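Local coordinates for light Chain (Clostridium botulinum, PDB 6BVD), which is the zinc-dependent protease domain of the mosaic botulinum neurotoxin HA, a member of a toxin family that cleaves neuronal SNARE proteins and so blocks neurotransmitter release, at the interface of chains A and B. Coordinates in Å, arbitrary orientation; residue numbers count along the deposited sequence, not the author numbering. Chains: chain A/B, Light Chain.

The interface of chains A and B. Residues chain A 95, 384, 388-390; chain B 95, 98, 384, 389.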
loop_
_atom_site.group_PDB
_atom_site.type_symbol
_atom_site.label_atom_id
_atom_site.label_comp_id
_atom_site.label_asym_id
_atom_site.label_seq_id
_atom_site.Cartn_x
_atom_site.Cartn_y
_atom_site.Cartn_z
ATOM N N LYS A 95 -4.817 6.006 -4.357
ATOM C CA LYS A 95 -3.574 5.226 -4.574
ATOM C C LYS A 95 -2.377 6.153 -4.839
ATOM O O LYS A 95 -1.248 5.929 -4.335
ATOM C CB LYS A 95 -3.775 4.238 -5.726
ATOM C CG LYS A 95 -2.673 3.145 -5.783
ATOM C CD LYS A 95 -3.026 2.047 -6.768
ATOM C CE LYS A 95 -1.916 0.974 -6.747
ATOM N NZ LYS A 95 -2.486 -0.240 -7.334
ATOM N N ASP A 384 -2.414 -4.174 -8.453
ATOM C CA ASP A 384 -1.103 -4.175 -7.793
ATOM C C ASP A 384 -0.069 -5.062 -8.504
ATOM O O ASP A 384 1.113 -4.990 -8.172
ATOM C CB ASP A 384 -1.244 -4.611 -6.322
ATOM C CG ASP A 384 -1.727 -3.449 -5.414
ATOM O OD1 ASP A 384 -1.180 -2.339 -5.519
ATOM O OD2 ASP A 384 -2.690 -3.637 -4.639
ATOM N N THR A 388 2.054 -0.346 -8.267
ATOM C CA THR A 388 1.873 -0.380 -6.800
ATOM C C THR A 388 2.113 0.948 -6.116
ATOM O O THR A 388 2.846 1.821 -6.635
ATOM C CB THR A 388 2.820 -1.388 -6.114
ATOM O OG1 THR A 388 4.197 -1.000 -6.310
ATOM C CG2 THR A 388 2.554 -2.797 -6.622
ATOM N N GLU A 389 1.522 1.127 -4.926
ATOM C CA GLU A 389 1.872 2.318 -4.114
ATOM C C GLU A 389 3.381 2.492 -3.896
ATOM O O GLU A 389 3.909 3.583 -4.036
ATOM C CB GLU A 389 1.221 2.231 -2.704
ATOM C CG GLU A 389 -0.326 2.322 -2.702
ATOM C CD GLU A 389 -1.053 0.998 -2.913
ATOM O OE1 GLU A 389 -0.437 -0.097 -3.129
ATOM O OE2 GLU A 389 -2.297 1.036 -2.900
ATOM N N VAL A 390 4.060 1.424 -3.499
ATOM C CA VAL A 390 5.461 1.513 -3.058
ATOM C C VAL A 390 6.428 1.660 -4.246
ATOM O O VAL A 390 7.459 2.341 -4.115
ATOM C CB VAL A 390 5.865 0.273 -2.162
ATOM C CG1 VAL A 390 5.730 -1.056 -2.914
ATOM C CG2 VAL A 390 7.277 0.409 -1.564
ATOM N N LYS B 95 0.804 -8.805 -1.467
ATOM C CA LYS B 95 -0.233 -7.905 -0.926
ATOM C C LYS B 95 -0.710 -8.328 0.485
ATOM O O LYS B 95 -0.915 -7.475 1.344
ATOM C CB LYS B 95 -1.398 -7.835 -1.893
ATOM C CG LYS B 95 -2.349 -6.645 -1.588
ATOM C CD LYS B 95 -3.335 -6.381 -2.752
ATOM C CE LYS B 95 -4.205 -5.151 -2.464
ATOM N NZ LYS B 95 -4.829 -4.636 -3.703
ATOM N N LYS B 98 1.950 -7.415 2.956
ATOM C CA LYS B 98 1.960 -5.991 3.218
ATOM C C LYS B 98 0.778 -5.635 4.134
ATOM O O LYS B 98 0.908 -4.758 5.003
ATOM C CB LYS B 98 1.921 -5.154 1.921
ATOM C CG LYS B 98 3.302 -5.123 1.169
ATOM C CD LYS B 98 3.442 -4.039 0.088
ATOM C CE LYS B 98 3.008 -4.495 -1.320
ATOM N NZ LYS B 98 3.308 -3.495 -2.427
ATOM N N ASP B 384 -7.316 -2.471 -6.095
ATOM C CA ASP B 384 -7.391 -1.641 -4.884
ATOM C C ASP B 384 -8.771 -0.984 -4.703
ATOM O O ASP B 384 -9.015 -0.411 -3.649
ATOM C CB ASP B 384 -6.313 -0.550 -4.891
ATOM C CG ASP B 384 -4.912 -1.055 -4.426
ATOM O OD1 ASP B 384 -4.816 -1.747 -3.404
ATOM O OD2 ASP B 384 -3.892 -0.673 -5.034
ATOM N N GLU B 389 -4.369 -3.096 0.890
ATOM C CA GLU B 389 -3.421 -3.470 1.944
ATOM C C GLU B 389 -3.914 -2.935 3.313
ATOM O O GLU B 389 -3.882 -3.639 4.335
ATOM C CB GLU B 389 -2.020 -2.919 1.637
ATOM C CG GLU B 389 -1.374 -3.529 0.352
ATOM C CD GLU B 389 -1.715 -2.784 -0.969
ATOM O OE1 GLU B 389 -2.536 -1.808 -0.953
ATOM O OE2 GLU B 389 -1.146 -3.172 -2.043
HETATM O O HOH W 1 2.180 -1.051 -2.464
#
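The side-chain amine NZ of A:Lys95 is held by two carboxylates, one from each chain. Across the interface A:Lys95 NZ gives a hydrogen bond to B:Asp384 OD2 at 2.7 Å, met nearly end-on to the C-O bond. Within its own chain A:Lys95 NZ reaches A:Asp384 OD1 at 3.1 Å, approaching from above that carboxylate, 61° out of its plane. Both pairs are salt bridges. The lysine chain is extended beyond CG and passes the partner aspartate at about a right angle, which lets NZ meet the tip of OD2. The two-fold twin repeats this arrangement: B:Lys95 NZ bonds A:Asp384 OD2 at 2.5 Å and B:Asp384 OD1 at 2.9 Å. The four groups form a closed ring in which each aspartate bridges both lysines, one oxygen to each.

Beside the ring the acids converge. The A:Asp384 and B:Asp384 carboxylates lie with planes 76° apart, and A:Glu389 OE2 meets B:Asp384 OD2 tip to tip at 3.2 Å. A bend at chi2 (86° in A:Glu389) turns each glutamate toward its twin. A:Asp384 and A:Glu389 are calcium ligands, and the metal, with the lysines, may balance the charge of the gathered carboxylates.

At the flank, B:Lys98 NZ reaches a water at 2.7 Å that contacts A:Glu389 OE1 at 2.9 Å and, more distantly, the backbone N of A:Val390. B:Lys98 NZ lies 3.5 Å from A:Val390 CG1.

The lysines project from helix 83-100, whereas A:Asp384 and A:Glu389, like their twins in chain B, belong to the loop following strand 373-377. The helix of each copy therefore faces the acidic loop of the other, and the two loops meet at the two-fold axis of this dimer, whose biological relevance the structure alone does not show.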